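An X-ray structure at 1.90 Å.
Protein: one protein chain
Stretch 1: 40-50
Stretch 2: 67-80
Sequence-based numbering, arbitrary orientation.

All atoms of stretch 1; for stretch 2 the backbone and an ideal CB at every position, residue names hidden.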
# COMPACT_ATOMS: atom_id res chain seq x y z
N ARG A 40 3.81 -10.43 11.95
CA ARG A 40 5.25 -10.30 12.20
C ARG A 40 5.74 -8.86 11.93
O ARG A 40 6.53 -8.33 12.71
CB ARG A 40 6.07 -11.31 11.38
CG ARG A 40 5.93 -12.75 11.91
CD ARG A 40 6.74 -13.81 11.11
NE ARG A 40 8.14 -13.44 10.91
CZ ARG A 40 9.16 -13.72 11.75
NH1 ARG A 40 8.99 -14.37 12.91
NH2 ARG A 40 10.39 -13.32 11.41
N MSE A 41 5.27 -8.25 10.84
CA MSE A 41 5.62 -6.82 10.56
C MSE A 41 5.13 -5.87 11.67
O MSE A 41 5.80 -4.88 12.00
CB MSE A 41 5.05 -6.36 9.22
CG MSE A 41 5.67 -7.06 8.03
SE MSE A 41 4.77 -6.58 6.38
CE MSE A 41 5.39 -4.73 6.29
N THR A 42 3.97 -6.17 12.23
CA THR A 42 3.41 -5.39 13.34
C THR A 42 4.29 -5.52 14.60
O THR A 42 4.69 -4.52 15.20
CB THR A 42 1.95 -5.79 13.63
OG1 THR A 42 1.19 -5.75 12.41
CG2 THR A 42 1.30 -4.88 14.67
N ASP A 43 4.63 -6.75 14.97
CA ASP A 43 5.53 -6.98 16.09
C ASP A 43 6.89 -6.28 15.86
O ASP A 43 7.45 -5.75 16.79
CB ASP A 43 5.79 -8.47 16.33
CG ASP A 43 4.53 -9.27 16.70
OD1 ASP A 43 3.50 -8.69 17.07
OD2 ASP A 43 4.61 -10.51 16.60
N ARG A 44 7.40 -6.34 14.62
CA ARG A 44 8.69 -5.69 14.27
C ARG A 44 8.62 -4.17 14.46
O ARG A 44 9.55 -3.57 15.02
CB ARG A 44 9.07 -6.00 12.82
CG ARG A 44 10.53 -5.88 12.49
CD ARG A 44 11.04 -7.29 12.22
NE ARG A 44 12.49 -7.42 12.12
CZ ARG A 44 13.21 -7.21 11.03
NH1 ARG A 44 12.64 -6.80 9.90
NH2 ARG A 44 14.53 -7.41 11.09
N ALA A 45 7.53 -3.56 14.02
CA ALA A 45 7.32 -2.12 14.25
C ALA A 45 7.30 -1.76 15.76
O ALA A 45 7.98 -0.86 16.18
CB ALA A 45 6.02 -1.64 13.56
N GLU A 46 6.51 -2.51 16.54
CA GLU A 46 6.42 -2.29 17.98
C GLU A 46 7.79 -2.44 18.62
O GLU A 46 8.16 -1.65 19.48
CB GLU A 46 5.44 -3.30 18.60
CG GLU A 46 5.26 -3.19 20.12
CD GLU A 46 4.28 -4.20 20.65
OE1 GLU A 46 4.53 -5.41 20.48
OE2 GLU A 46 3.25 -3.77 21.20
N ALA A 47 8.52 -3.48 18.22
CA ALA A 47 9.83 -3.77 18.82
C ALA A 47 10.81 -2.65 18.51
O ALA A 47 11.57 -2.25 19.38
CB ALA A 47 10.38 -5.11 18.34
N LEU A 48 10.79 -2.14 17.29
CA LEU A 48 11.72 -1.05 16.90
C LEU A 48 11.39 0.26 17.63
O LEU A 48 12.28 0.96 18.09
CB LEU A 48 11.72 -0.81 15.39
CG LEU A 48 12.82 0.14 14.91
CD1 LEU A 48 14.21 -0.51 15.12
CD2 LEU A 48 12.61 0.53 13.43
N ILE A 49 10.09 0.55 17.78
CA ILE A 49 9.67 1.71 18.57
C ILE A 49 10.21 1.59 19.99
O ILE A 49 10.77 2.56 20.50
CB ILE A 49 8.14 1.86 18.57
CG1 ILE A 49 7.70 2.26 17.16
CG2 ILE A 49 7.67 2.90 19.65
CD1 ILE A 49 6.18 2.09 16.85
N ALA A 50 10.04 0.40 20.61
CA ALA A 50 10.58 0.12 21.97
C ALA A 50 12.09 0.28 22.04
O ALA A 50 12.61 0.84 23.01
CB ALA A 50 10.17 -1.28 22.44
N UNK A 67 11.06 7.72 10.71
CA UNK A 67 11.29 6.28 10.45
C UNK A 67 10.35 5.36 11.24
O UNK A 67 9.89 4.33 10.74
CB UNK A 67 12.74 5.92 10.79
N UNK A 68 10.04 5.75 12.48
CA UNK A 68 9.09 4.97 13.28
C UNK A 68 7.68 5.08 12.71
O UNK A 68 6.95 4.09 12.72
CB UNK A 68 9.10 5.44 14.74
N UNK A 69 7.31 6.27 12.24
CA UNK A 69 6.06 6.44 11.49
C UNK A 69 6.03 5.50 10.25
O UNK A 69 5.09 4.73 10.07
CB UNK A 69 5.90 7.90 11.06
N UNK A 70 7.07 5.56 9.42
CA UNK A 70 7.16 4.71 8.25
C UNK A 70 7.09 3.22 8.57
O UNK A 70 6.40 2.47 7.89
CB UNK A 70 8.46 5.01 7.50
N UNK A 71 7.81 2.82 9.61
CA UNK A 71 7.84 1.44 10.06
C UNK A 71 6.41 0.97 10.36
O UNK A 71 5.98 -0.13 9.97
CB UNK A 71 8.73 1.29 11.29
N UNK A 72 5.65 1.83 11.03
CA UNK A 72 4.27 1.56 11.32
C UNK A 72 3.38 1.53 10.08
O UNK A 72 2.52 0.64 9.95
CB UNK A 72 3.75 2.61 12.31
N UNK A 73 3.55 2.52 9.20
CA UNK A 73 2.81 2.65 7.96
C UNK A 73 2.89 1.37 7.12
O UNK A 73 1.88 0.89 6.57
CB UNK A 73 3.34 3.84 7.16
N UNK A 74 4.07 0.77 7.03
CA UNK A 74 4.21 -0.47 6.24
C UNK A 74 3.28 -1.57 6.76
O UNK A 74 2.60 -2.27 5.97
CB UNK A 74 5.66 -0.96 6.27
N UNK A 75 3.22 -1.74 8.08
CA UNK A 75 2.31 -2.71 8.69
C UNK A 75 0.84 -2.37 8.49
O UNK A 75 0.06 -3.26 8.17
CB UNK A 75 2.60 -2.82 10.19
N UNK A 76 0.45 -1.11 8.71
CA UNK A 76 -0.94 -0.68 8.52
C UNK A 76 -1.37 -0.83 7.08
O UNK A 76 -2.40 -1.49 6.79
CB UNK A 76 -1.12 0.77 8.96
N UNK A 77 -0.57 -0.27 6.18
CA UNK A 77 -0.87 -0.30 4.74
C UNK A 77 -1.07 -1.73 4.29
O UNK A 77 -2.01 -2.03 3.55
CB UNK A 77 0.25 0.36 3.93
N UNK A 78 -0.19 -2.62 4.75
CA UNK A 78 -0.23 -4.04 4.35
C UNK A 78 -1.55 -4.68 4.73
O UNK A 78 -2.16 -5.46 3.96
CB UNK A 78 0.92 -4.82 4.99
N UNK A 79 -2.04 -4.33 5.92
CA UNK A 79 -3.36 -4.80 6.35
C UNK A 79 -4.48 -4.25 5.47
O UNK A 79 -5.39 -5.00 5.16
CB UNK A 79 -3.61 -4.40 7.81
N UNK A 80 -4.42 -2.97 5.08
CA UNK A 80 -5.47 -2.42 4.22
C UNK A 80 -5.55 -3.16 2.90
O UNK A 80 -6.63 -3.46 2.38
CB UNK A 80 -5.23 -0.93 3.97

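Two helices run nearly antiparallel, their N-to-C directions 163° apart and their axes 8.8 Å apart at closest approach.

Position 67 has helical backbone angles and a CB pointing sideways with nothing of stretch 1 within 5.5 Å. Many side chains would do, long polar ones among them; it is R67, whose end leads away.

At position 68 the ideal CB, also sideways, lies 4.2 Å from I49 CG1, and L48 is close by. A branched or flexible apolar side chain could fill the space between them. The residue is L68, which turns its end inward: CD2 packs 4.0 Å from I49 CG1 and 4.1 Å from L48 CG.

Position 69 points away and position 70 is out of reach, so stretch 1 limits neither size nor polarity; they hold V69 and E70.

Position 71 points toward stretch 1. The ideal CB stands 4.5 Å from L48 CD2 and 4.6 Å from A45 CB. A slim, flexible apolar chain suits the shallow gap at the small A45. The deposited residue is selenomethionine, M71. Its CG lies 3.8 Å from A45 CB, its SE 3.9 Å from L48 CD2, and its CE reaches 3.4 Å from R44 CG.

Position 72 faces sideways, its ideal CB 5.0 Å from A45 CB and 5.2 Å from I49 CD1. Serine, threonine, valine or alanine would all be plausible. T72 keeps its hydroxyl satisfied within its own helix, OG1 donating to L68 O at 3.0 Å, while the same OG1 rests 3.7 Å from I49 CD1.

Position 73 is out of reach, so any size or polarity would do; A73 makes no contact with stretch 1.

At position 74 the sideways ideal CB already sits 3.8 Å from M41 CE, so the first carbon can make the contact and the rest may go elsewhere. H74 does this: its ring leads away, while M41 CE lies 3.7 Å from the backbone H74 O.

Position 75 points toward stretch 1, with the ideal CB 3.9 Å from T42 OG1 and 4.2 Å from M41 O. A small residue is the economical choice at this close crossing. A75 supplies a methyl, its CB 4.4 Å from M41 CB.

Positions 76 and 77, pointing away and out of reach, are equally free; they hold V76 and F77.

At position 78 an ideal CB would point toward M41 SE, 4.5 Å off, but would be crowded by H74 O at 3.2 Å. Glycine, which has no CB, avoids this; it is G78.

Position 79 starts sideways with nothing of stretch 1 within 5.5 Å of its ideal CB, so a longer side chain could swing inward. H79 does, its CE1 reaching 3.5 Å from T42 OG1 at the ring edge, while ND1 donates to A75 O at 2.8 Å.

Position 80 is out of reach, so stretch 1 sets no limit; L80 plays no part here.

Stretch 2 67-80: RLVEMTAHAVFGHL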
# COMPACT_ATOMS: atom_id res chain seq x y z
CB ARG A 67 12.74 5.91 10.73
CG ARG A 67 13.66 6.42 9.67
CD ARG A 67 15.11 6.13 10.02
NE ARG A 67 15.87 6.91 9.11
CZ ARG A 67 16.44 8.10 9.36
NH1 ARG A 67 16.48 8.68 10.54
NH2 ARG A 67 17.03 8.67 8.37
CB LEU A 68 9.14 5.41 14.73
CG LEU A 68 10.48 5.19 15.45
CD1 LEU A 68 10.35 5.70 16.89
CD2 LEU A 68 10.93 3.72 15.39
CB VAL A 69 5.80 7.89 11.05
CG1 VAL A 69 4.56 7.95 10.13
CG2 VAL A 69 5.66 8.84 12.25
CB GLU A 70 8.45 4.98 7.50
CG GLU A 70 8.50 6.33 6.85
CD GLU A 70 9.85 6.53 6.17
OE1 GLU A 70 10.29 5.60 5.41
OE2 GLU A 70 10.46 7.60 6.41
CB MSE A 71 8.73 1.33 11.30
CG MSE A 71 9.00 -0.08 11.75
SE MSE A 71 10.38 -0.88 10.55
CE MSE A 71 10.40 -2.67 11.43
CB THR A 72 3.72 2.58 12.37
OG1 THR A 72 4.54 2.53 13.56
CG2 THR A 72 2.27 2.24 12.73
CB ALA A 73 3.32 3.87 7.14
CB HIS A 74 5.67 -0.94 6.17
CG HIS A 74 6.54 0.00 5.41
ND1 HIS A 74 6.29 0.33 4.10
CD2 HIS A 74 7.62 0.72 5.79
CE1 HIS A 74 7.17 1.24 3.71
NE2 HIS A 74 8.01 1.46 4.71
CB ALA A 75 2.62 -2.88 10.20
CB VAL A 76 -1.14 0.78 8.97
CG1 VAL A 76 -2.59 1.29 8.61
CG2 VAL A 76 -0.84 0.93 10.50
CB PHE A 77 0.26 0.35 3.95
CG PHE A 77 0.28 1.88 3.99
CD1 PHE A 77 -0.53 2.63 4.83
CD2 PHE A 77 1.19 2.56 3.18
CE1 PHE A 77 -0.48 4.02 4.83
CE2 PHE A 77 1.27 3.94 3.19
CZ PHE A 77 0.44 4.68 4.01
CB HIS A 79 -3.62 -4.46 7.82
CG HIS A 79 -2.96 -5.39 8.79
ND1 HIS A 79 -1.69 -5.16 9.27
CD2 HIS A 79 -3.37 -6.55 9.34
CE1 HIS A 79 -1.36 -6.15 10.09
NE2 HIS A 79 -2.36 -7.00 10.16
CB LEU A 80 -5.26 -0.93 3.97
CG LEU A 80 -5.20 -0.06 5.21
CD1 LEU A 80 -4.86 1.40 4.82
CD2 LEU A 80 -6.52 -0.13 5.98
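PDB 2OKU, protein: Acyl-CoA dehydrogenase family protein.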